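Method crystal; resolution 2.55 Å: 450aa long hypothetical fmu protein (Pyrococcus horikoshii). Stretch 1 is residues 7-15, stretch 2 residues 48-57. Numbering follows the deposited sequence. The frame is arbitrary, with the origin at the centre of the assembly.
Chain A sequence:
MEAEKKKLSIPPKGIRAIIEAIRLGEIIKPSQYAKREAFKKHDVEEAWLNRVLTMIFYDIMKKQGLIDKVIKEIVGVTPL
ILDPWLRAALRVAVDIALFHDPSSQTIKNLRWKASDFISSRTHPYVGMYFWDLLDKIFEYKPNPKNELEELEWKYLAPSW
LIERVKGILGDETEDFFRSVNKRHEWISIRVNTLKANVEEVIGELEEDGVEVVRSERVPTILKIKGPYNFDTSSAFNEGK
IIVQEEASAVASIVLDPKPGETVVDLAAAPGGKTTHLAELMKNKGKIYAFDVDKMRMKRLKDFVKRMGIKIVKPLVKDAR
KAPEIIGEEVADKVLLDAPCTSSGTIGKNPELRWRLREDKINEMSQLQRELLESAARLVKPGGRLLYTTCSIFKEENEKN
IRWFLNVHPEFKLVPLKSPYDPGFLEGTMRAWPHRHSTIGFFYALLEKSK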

# COMPACT_ATOMS: atom_id res chain seq x y z
N LYS A 7 -0.82 -23.79 -22.62
CA LYS A 7 -0.53 -23.60 -21.19
C LYS A 7 0.32 -22.36 -20.91
O LYS A 7 0.42 -21.46 -21.75
CB LYS A 7 0.14 -24.85 -20.62
CG LYS A 7 -0.80 -26.03 -20.41
CD LYS A 7 -0.09 -27.18 -19.70
CE LYS A 7 -1.03 -28.35 -19.48
NZ LYS A 7 -0.35 -29.48 -18.78
N LEU A 8 0.91 -22.32 -19.72
CA LEU A 8 1.74 -21.20 -19.29
C LEU A 8 3.21 -21.44 -19.61
O LEU A 8 3.85 -22.32 -19.01
CB LEU A 8 1.55 -20.96 -17.78
CG LEU A 8 2.32 -19.83 -17.09
CD1 LEU A 8 1.63 -18.50 -17.30
CD2 LEU A 8 2.45 -20.12 -15.60
N SER A 9 3.75 -20.67 -20.56
CA SER A 9 5.16 -20.74 -20.92
C SER A 9 5.92 -19.49 -20.47
O SER A 9 5.68 -18.39 -20.97
CB SER A 9 5.32 -20.95 -22.43
OG SER A 9 4.75 -19.88 -23.16
N ILE A 10 6.84 -19.68 -19.52
CA ILE A 10 7.66 -18.58 -19.01
C ILE A 10 9.11 -18.78 -19.45
O ILE A 10 9.70 -19.83 -19.18
CB ILE A 10 7.57 -18.45 -17.46
CG1 ILE A 10 6.11 -18.42 -17.00
CG2 ILE A 10 8.31 -17.20 -16.97
CD1 ILE A 10 5.92 -18.56 -15.49
N PRO A 11 9.69 -17.78 -20.15
CA PRO A 11 11.10 -17.80 -20.57
C PRO A 11 12.06 -17.69 -19.38
O PRO A 11 11.65 -17.27 -18.30
CB PRO A 11 11.20 -16.57 -21.48
CG PRO A 11 10.14 -15.65 -21.00
CD PRO A 11 9.01 -16.55 -20.60
N PRO A 12 13.35 -18.07 -19.58
CA PRO A 12 14.34 -18.06 -18.50
C PRO A 12 14.46 -16.73 -17.76
O PRO A 12 14.54 -16.71 -16.53
CB PRO A 12 15.65 -18.39 -19.22
CG PRO A 12 15.23 -19.16 -20.42
CD PRO A 12 13.93 -18.55 -20.85
N LYS A 13 14.47 -15.62 -18.51
CA LYS A 13 14.55 -14.29 -17.91
C LYS A 13 13.30 -13.97 -17.08
O LYS A 13 13.37 -13.20 -16.12
CB LYS A 13 14.79 -13.20 -18.98
CG LYS A 13 13.62 -12.94 -19.93
CD LYS A 13 13.91 -11.75 -20.83
CE LYS A 13 12.77 -11.49 -21.80
NZ LYS A 13 13.15 -10.52 -22.87
N GLY A 14 12.18 -14.56 -17.47
CA GLY A 14 10.92 -14.41 -16.74
C GLY A 14 10.94 -15.14 -15.42
O GLY A 14 10.41 -14.65 -14.42
N ILE A 15 11.54 -16.33 -15.41
CA ILE A 15 11.68 -17.14 -14.20
C ILE A 15 12.58 -16.43 -13.18
O ILE A 15 12.26 -16.38 -12.00
CB ILE A 15 12.22 -18.57 -14.51
CG1 ILE A 15 11.16 -19.41 -15.23
CG2 ILE A 15 12.72 -19.27 -13.24
CD1 ILE A 15 9.90 -19.72 -14.40
N TRP A 48 2.95 -8.78 -22.60
CA TRP A 48 2.32 -10.07 -22.30
C TRP A 48 3.01 -10.78 -21.14
O TRP A 48 2.35 -11.33 -20.26
CB TRP A 48 2.31 -10.96 -23.54
N LEU A 49 4.34 -10.75 -21.15
CA LEU A 49 5.13 -11.32 -20.06
C LEU A 49 5.00 -10.47 -18.80
O LEU A 49 4.84 -11.01 -17.70
CB LEU A 49 6.61 -11.46 -20.46
CG LEU A 49 7.54 -12.18 -19.48
CD1 LEU A 49 7.11 -13.63 -19.28
CD2 LEU A 49 8.98 -12.12 -19.95
N ASN A 50 5.05 -9.15 -18.96
CA ASN A 50 4.88 -8.21 -17.86
C ASN A 50 3.56 -8.47 -17.12
O ASN A 50 3.53 -8.47 -15.89
CB ASN A 50 4.93 -6.77 -18.37
CG ASN A 50 5.28 -5.77 -17.28
OD1 ASN A 50 4.52 -5.57 -16.33
ND2 ASN A 50 6.43 -5.12 -17.42
N ARG A 51 2.50 -8.70 -17.88
CA ARG A 51 1.17 -8.98 -17.35
C ARG A 51 1.14 -10.31 -16.58
O ARG A 51 0.72 -10.36 -15.42
CB ARG A 51 0.13 -8.98 -18.48
CG ARG A 51 -1.31 -9.09 -18.02
CD ARG A 51 -2.29 -8.94 -19.18
NE ARG A 51 -2.30 -7.58 -19.73
CZ ARG A 51 -1.84 -7.25 -20.94
NH1 ARG A 51 -1.34 -8.17 -21.75
NH2 ARG A 51 -1.90 -5.99 -21.34
N VAL A 52 1.59 -11.38 -17.24
CA VAL A 52 1.62 -12.72 -16.66
C VAL A 52 2.44 -12.78 -15.35
O VAL A 52 1.98 -13.33 -14.35
CB VAL A 52 2.13 -13.77 -17.70
CG1 VAL A 52 2.58 -15.06 -17.03
CG2 VAL A 52 1.05 -14.06 -18.73
N LEU A 53 3.63 -12.20 -15.38
CA LEU A 53 4.50 -12.20 -14.21
C LEU A 53 3.97 -11.31 -13.08
O LEU A 53 4.16 -11.64 -11.91
CB LEU A 53 5.93 -11.79 -14.59
CG LEU A 53 6.72 -12.68 -15.55
CD1 LEU A 53 8.14 -12.15 -15.67
CD2 LEU A 53 6.73 -14.14 -15.13
N THR A 54 3.31 -10.21 -13.44
CA THR A 54 2.65 -9.33 -12.48
C THR A 54 1.50 -10.05 -11.79
O THR A 54 1.34 -9.96 -10.57
CB THR A 54 2.16 -8.02 -13.15
OG1 THR A 54 3.28 -7.28 -13.63
CG2 THR A 54 1.38 -7.14 -12.17
N MET A 55 0.70 -10.77 -12.58
CA MET A 55 -0.39 -11.59 -12.06
C MET A 55 0.13 -12.63 -11.06
O MET A 55 -0.45 -12.80 -9.98
CB MET A 55 -1.16 -12.24 -13.22
CG MET A 55 -2.32 -13.15 -12.81
SD MET A 55 -1.80 -14.82 -12.37
CE MET A 55 -1.38 -15.51 -13.98
N ILE A 56 1.21 -13.32 -11.42
CA ILE A 56 1.84 -14.31 -10.54
C ILE A 56 2.38 -13.66 -9.26
O ILE A 56 2.19 -14.18 -8.16
CB ILE A 56 2.94 -15.12 -11.28
CG1 ILE A 56 2.32 -15.99 -12.39
CG2 ILE A 56 3.74 -16.00 -10.30
CD1 ILE A 56 3.33 -16.68 -13.29
N PHE A 57 3.04 -12.51 -9.43
CA PHE A 57 3.56 -11.72 -8.32
C PHE A 57 2.51 -11.48 -7.24
O PHE A 57 2.72 -11.81 -6.07
CB PHE A 57 4.13 -10.39 -8.84
CG PHE A 57 4.71 -9.51 -7.77
CD1 PHE A 57 3.94 -8.49 -7.20
CD2 PHE A 57 6.02 -9.68 -7.35
CE1 PHE A 57 4.47 -7.66 -6.21
CE2 PHE A 57 6.57 -8.85 -6.36
CZ PHE A 57 5.79 -7.84 -5.79

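This is a small, mainly apolar packing contact in which a loop and the first turn of a helix lie against one face of a second helix. No hydrogen bond crosses between the stretches, and together they bury 323 Å².

Residues 48-57 are helical throughout. Backbone hydrogen bonds run from the amides of Val52 to Phe57 to the carbonyls four residues earlier, as in Leu53 N to Leu49 O at 2.9 Å. The contact is made by the side chains. Leu49, Val52, Leu53 and Ile56 follow the three-and-four spacing that places residues on one helical face. Thr54 OG1 instead bonds to Asn50 O at 2.6 Å, within its own helix.

Stretch 1 arrives as an extended loop and turns helical at Pro12. Pro11 sits at the N-cap position, and Pro11 O accepts a bond from Ile15 N at 3.0 Å.

Leu8 points toward the helix. Leu8 CD1 lies 3.6 Å from Val52 CG1, and Leu8 CD2 lies 4.2 Å from Ile56 CD1. Ser9 points away and is exposed. Ile10 leaves the backbone sideways, but its end comes nearer. Ile10 CG2 is 3.9 Å from Leu53 CD2, and Ile10 CD1 is 3.9 Å from Ile56 CD1. These methyls have no polar partner to seek and gain by excluding water together.

Leu49 has the largest covered area of any residue here. Leu49 CD1 meets the proline ring at Pro11 CD, 3.7 Å away.

The backbones come nearest at Gly14 and Leu53, with 7.2 Å between Gly14 CA and Leu53 CA. Gly14 has no side chain, and Leu53 CD1 lies 3.6 Å from Gly14 O. A CB on Gly14 would point toward the helix and would clash with Ile10 CG2 at 2.8 Å.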